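Local coordinates for protein MstE (Scytonema sp. PCC 10023, PDB 6SBF) that probably acts as a single-domain class II terpene cyclase, closing isoprenoid chains into the polycyclic scaffolds of merosterols, at residues F34-F48 and I344-V357. The protein carries 1 engineered substitution. Residues are numbered along the deposited sequence; the frame is centred on the assembly and turned at random. Where two conformers were deposited one is given.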
# COMPACT_ATOMS: atom_id res chain seq x y z
N PHE A 34 15.64 1.79 11.59
CA PHE A 34 15.04 0.44 11.74
C PHE A 34 14.89 -0.22 10.38
O PHE A 34 15.29 -1.37 10.18
CB PHE A 34 13.67 0.55 12.42
CG PHE A 34 12.86 -0.73 12.39
CD1 PHE A 34 13.06 -1.72 13.33
CD2 PHE A 34 11.95 -0.95 11.38
CE1 PHE A 34 12.36 -2.91 13.24
CE2 PHE A 34 11.24 -2.14 11.30
CZ PHE A 34 11.49 -3.12 12.21
N LEU A 35 14.36 0.53 9.39
CA LEU A 35 14.10 -0.07 8.09
C LEU A 35 15.42 -0.43 7.41
O LEU A 35 15.48 -1.50 6.77
CB LEU A 35 13.26 0.86 7.24
CG LEU A 35 11.82 1.02 7.66
CD1 LEU A 35 11.15 2.16 6.96
CD2 LEU A 35 11.03 -0.23 7.37
N LEU A 36 16.44 0.42 7.45
CA LEU A 36 17.69 0.09 6.74
C LEU A 36 18.35 -1.13 7.39
O LEU A 36 18.87 -2.00 6.67
CB LEU A 36 18.63 1.28 6.68
CG LEU A 36 18.11 2.44 5.85
CD1 LEU A 36 19.03 3.63 6.01
CD2 LEU A 36 17.99 2.05 4.40
N GLU A 37 18.32 -1.19 8.73
CA GLU A 37 18.92 -2.35 9.45
C GLU A 37 18.15 -3.65 9.17
O GLU A 37 18.74 -4.73 9.25
CB GLU A 37 19.00 -2.06 10.95
CG GLU A 37 19.58 -3.18 11.78
CD GLU A 37 20.95 -3.65 11.39
OE1 GLU A 37 21.25 -4.85 11.63
OE2 GLU A 37 21.73 -2.83 10.87
N ALA A 38 16.87 -3.55 8.85
CA ALA A 38 15.97 -4.72 8.73
C ALA A 38 16.15 -5.44 7.40
O ALA A 38 15.58 -6.52 7.23
CB ALA A 38 14.52 -4.29 8.93
N ARG A 39 16.92 -4.92 6.45
CA ARG A 39 17.20 -5.61 5.17
C ARG A 39 17.97 -6.91 5.44
O ARG A 39 18.79 -6.96 6.41
CB ARG A 39 18.00 -4.67 4.25
CG ARG A 39 17.19 -3.47 3.82
CD ARG A 39 18.00 -2.48 3.01
NE ARG A 39 19.02 -1.83 3.81
CZ ARG A 39 19.97 -1.06 3.33
NH1 ARG A 39 20.85 -0.59 4.19
NH2 ARG A 39 19.97 -0.76 2.05
N ASN A 40 17.78 -7.88 4.56
CA ASN A 40 18.47 -9.19 4.69
C ASN A 40 19.87 -9.14 4.05
O ASN A 40 20.32 -8.07 3.67
CB ASN A 40 17.57 -10.31 4.17
CG ASN A 40 17.39 -10.37 2.67
OD1 ASN A 40 18.10 -9.67 1.92
ND2 ASN A 40 16.39 -11.15 2.20
N LEU A 41 20.55 -10.28 3.96
CA LEU A 41 21.97 -10.38 3.52
C LEU A 41 22.18 -9.67 2.19
O LEU A 41 23.12 -8.89 2.04
CB LEU A 41 22.38 -11.87 3.36
CG LEU A 41 22.19 -12.83 4.54
CD1 LEU A 41 22.16 -14.32 4.11
CD2 LEU A 41 23.31 -12.60 5.55
N GLU A 42 21.33 -9.98 1.20
CA GLU A 42 21.45 -9.45 -0.19
C GLU A 42 20.95 -8.00 -0.19
O GLU A 42 21.31 -7.27 -1.10
CB GLU A 42 20.64 -10.24 -1.23
CG GLU A 42 21.36 -11.45 -1.83
CD GLU A 42 22.41 -11.21 -2.91
OE1 GLU A 42 22.26 -10.25 -3.72
OE2 GLU A 42 23.37 -12.00 -2.95
N GLY A 43 20.09 -7.61 0.77
CA GLY A 43 19.61 -6.24 0.84
C GLY A 43 18.10 -6.10 0.67
O GLY A 43 17.63 -4.97 0.66
N TRP A 44 17.36 -7.18 0.50
CA TRP A 44 15.89 -7.08 0.36
C TRP A 44 15.23 -6.65 1.67
O TRP A 44 15.63 -7.10 2.73
CB TRP A 44 15.33 -8.45 -0.04
CG TRP A 44 15.72 -8.95 -1.38
CD1 TRP A 44 16.69 -9.87 -1.66
CD2 TRP A 44 15.14 -8.62 -2.65
NE1 TRP A 44 16.75 -10.12 -3.01
CE2 TRP A 44 15.80 -9.36 -3.64
CE3 TRP A 44 14.17 -7.71 -3.04
CZ2 TRP A 44 15.48 -9.26 -4.98
CZ3 TRP A 44 13.84 -7.60 -4.37
CH2 TRP A 44 14.49 -8.38 -5.33
N TRP A 45 14.11 -5.93 1.55
CA TRP A 45 13.09 -5.92 2.60
C TRP A 45 12.11 -7.08 2.40
O TRP A 45 11.66 -7.31 1.29
CB TRP A 45 12.32 -4.60 2.52
CG TRP A 45 13.10 -3.41 3.00
CD1 TRP A 45 13.50 -3.17 4.27
CD2 TRP A 45 13.52 -2.27 2.23
NE1 TRP A 45 14.20 -1.98 4.35
CE2 TRP A 45 14.21 -1.42 3.11
CE3 TRP A 45 13.38 -1.88 0.89
CZ2 TRP A 45 14.80 -0.23 2.66
CZ3 TRP A 45 13.96 -0.70 0.43
CH2 TRP A 45 14.63 0.12 1.33
N GLN A 46 11.91 -7.82 3.49
CA GLN A 46 11.05 -9.00 3.48
C GLN A 46 9.91 -8.79 4.47
O GLN A 46 10.12 -8.30 5.56
CB GLN A 46 11.80 -10.23 3.96
CG GLN A 46 12.87 -10.72 3.02
CD GLN A 46 13.53 -11.96 3.58
OE1 GLN A 46 14.30 -11.86 4.50
NE2 GLN A 46 13.17 -13.10 3.07
N ASP A 47 8.72 -9.28 4.09
CA ASP A 47 7.60 -9.28 5.06
C ASP A 47 6.52 -10.18 4.52
O ASP A 47 6.49 -10.48 3.35
CB ASP A 47 7.07 -7.89 5.40
CG ASP A 47 6.90 -7.62 6.88
OD1 ASP A 47 6.62 -8.63 7.62
OD2 ASP A 47 6.97 -6.45 7.31
N PHE A 48 5.59 -10.54 5.43
CA PHE A 48 4.48 -11.47 5.21
C PHE A 48 5.00 -12.89 5.08
O PHE A 48 6.15 -13.12 4.69
CB PHE A 48 3.58 -11.08 4.05
CG PHE A 48 2.94 -9.71 4.19
CD1 PHE A 48 1.75 -9.57 4.90
CD2 PHE A 48 3.53 -8.58 3.64
CE1 PHE A 48 1.19 -8.30 5.06
CE2 PHE A 48 2.94 -7.34 3.82
CZ PHE A 48 1.76 -7.20 4.51
N ILE A 344 -3.54 -12.48 7.06
CA ILE A 344 -2.14 -12.46 7.53
C ILE A 344 -1.67 -11.02 7.76
O ILE A 344 -2.33 -10.09 7.33
CB ILE A 344 -1.26 -13.27 6.57
CG1 ILE A 344 -1.10 -12.62 5.20
CG2 ILE A 344 -1.75 -14.71 6.49
CD1 ILE A 344 0.06 -13.19 4.47
N PHE A 345 -0.53 -10.89 8.40
CA PHE A 345 0.03 -9.55 8.65
C PHE A 345 1.54 -9.56 8.41
O PHE A 345 2.17 -10.59 8.15
CB PHE A 345 -0.35 -9.06 10.06
CG PHE A 345 0.26 -9.85 11.18
CD1 PHE A 345 1.40 -9.48 11.81
CD2 PHE A 345 -0.47 -10.91 11.73
CE1 PHE A 345 1.93 -10.20 12.86
CE2 PHE A 345 0.06 -11.64 12.78
CZ PHE A 345 1.24 -11.25 13.36
N ASP A 346 2.07 -8.37 8.50
CA ASP A 346 3.50 -8.10 8.28
C ASP A 346 4.27 -8.39 9.56
O ASP A 346 4.49 -7.52 10.39
CB ASP A 346 3.69 -6.67 7.82
CG ASP A 346 3.09 -5.60 8.74
OD1 ASP A 346 1.96 -5.75 9.26
OD2 ASP A 346 3.77 -4.54 8.89
N HIS A 347 4.68 -9.66 9.73
CA HIS A 347 5.29 -10.11 10.99
C HIS A 347 6.58 -9.35 11.34
O HIS A 347 6.94 -9.28 12.50
CB HIS A 347 5.57 -11.61 10.94
CG HIS A 347 6.44 -12.04 9.81
ND1 HIS A 347 5.98 -12.10 8.46
CD2 HIS A 347 7.78 -12.36 9.82
CE1 HIS A 347 7.07 -12.47 7.72
NE2 HIS A 347 8.14 -12.68 8.54
N ASN A 348 7.29 -8.77 10.36
CA ASN A 348 8.54 -8.01 10.63
C ASN A 348 8.25 -6.56 10.97
O ASN A 348 9.19 -5.84 11.35
CB ASN A 348 9.50 -8.11 9.44
CG ASN A 348 10.06 -9.50 9.23
OD1 ASN A 348 10.30 -10.21 10.23
ND2 ASN A 348 10.37 -9.87 7.99
N SER A 349 7.02 -6.09 10.78
CA SER A 349 6.62 -4.69 11.00
C SER A 349 7.26 -3.75 9.96
O SER A 349 7.18 -2.53 10.17
CB SER A 349 6.89 -4.21 12.41
OG SER A 349 6.41 -5.10 13.41
N ILE A 350 7.86 -4.30 8.90
CA ILE A 350 8.55 -3.45 7.92
C ILE A 350 7.50 -2.74 7.05
O ILE A 350 7.59 -1.51 6.83
CB ILE A 350 9.50 -4.33 7.11
CG1 ILE A 350 10.70 -4.73 7.98
CG2 ILE A 350 9.94 -3.61 5.83
CD1 ILE A 350 11.58 -5.82 7.33
N PHE A 351 6.47 -3.46 6.62
CA PHE A 351 5.43 -2.89 5.74
C PHE A 351 4.73 -1.77 6.51
O PHE A 351 4.53 -0.66 5.95
CB PHE A 351 4.50 -4.00 5.28
CG PHE A 351 3.73 -3.72 4.01
CD1 PHE A 351 2.51 -3.04 4.03
CD2 PHE A 351 4.27 -4.07 2.79
CE1 PHE A 351 1.82 -2.88 2.84
CE2 PHE A 351 3.59 -3.90 1.61
CZ PHE A 351 2.33 -3.32 1.64
N THR A 352 4.31 -2.01 7.75
CA THR A 352 3.64 -0.98 8.55
C THR A 352 4.57 0.21 8.79
O THR A 352 4.13 1.35 8.63
CB THR A 352 3.11 -1.58 9.88
OG1 THR A 352 2.14 -2.60 9.65
CG2 THR A 352 2.45 -0.51 10.73
N THR A 353 5.77 -0.06 9.25
CA THR A 353 6.68 1.04 9.59
C THR A 353 6.96 1.94 8.37
O THR A 353 6.98 3.16 8.52
CB THR A 353 7.97 0.45 10.19
OG1 THR A 353 7.63 -0.19 11.43
CG2 THR A 353 8.97 1.54 10.52
N ALA A 354 7.17 1.33 7.22
CA ALA A 354 7.41 2.15 6.01
C ALA A 354 6.20 3.03 5.71
O ALA A 354 6.37 4.17 5.28
CB ALA A 354 7.76 1.24 4.87
N THR A 355 5.01 2.47 5.87
CA THR A 355 3.79 3.24 5.63
C THR A 355 3.72 4.43 6.57
O THR A 355 3.40 5.58 6.13
CB THR A 355 2.58 2.33 5.80
OG1 THR A 355 2.65 1.13 5.02
CG2 THR A 355 1.32 3.07 5.41
N VAL A 356 3.91 4.20 7.85
CA VAL A 356 3.82 5.25 8.85
C VAL A 356 4.86 6.33 8.55
O VAL A 356 4.52 7.54 8.57
CB VAL A 356 3.93 4.74 10.30
CG1 VAL A 356 3.97 5.90 11.27
CG2 VAL A 356 2.81 3.72 10.59
N VAL A 357 6.11 5.94 8.33
CA VAL A 357 7.15 6.99 8.18
C VAL A 357 6.83 7.82 6.92
O VAL A 357 6.97 9.06 6.95
CB VAL A 357 8.56 6.38 8.24
CG1 VAL A 357 8.81 5.66 7.01
CG2 VAL A 357 9.54 7.48 8.54
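I344 touches F48 first: I344 CD1 lies 4.0 Å from F48 CD1. D346 then lays its CB over one face of the same ring, a CH-pi contact 4.1 Å from the centroid, while W60 meets F48 from helix 59-69. H347, second residue of the type I turn D346-S349, has its imidazole edge directed at F48 O and one face over D47 OD1. N348 grips twice: N348 N gives D47 OD1 a nearly straight bond of 2.8 Å, and N348 ND2 donates to Q46 O (2.9 Å) from above the carbonyl plane. The other carboxylate oxygen, D47 OD2, accepts from I350 N (2.8 Å, a bent bond) and from F351 N (3.1 Å, straighter), at the first turn of helix 350-363. In this alpha6-alpha6 barrel the chain's first and last helices pack here, and the strand after helix 18-37 runs across the start of helix 350-363. Replacing D47 by alanine removes the carboxylate, and the N-H groups of N348, F48, I350 and F351 would probably lose their acceptor. I350 sends CD1 to A38 CB (3.7 Å) and CG2 to L35 and W45. With its CG anti to the backbone N (chi1 -158°), F351 offers a ring face to the F48 edge, planes at 75°. Beyond it T353 CG2 meets F34 and L35, and L35 is a knob in the hole formed by I350, T353, A354 and V357.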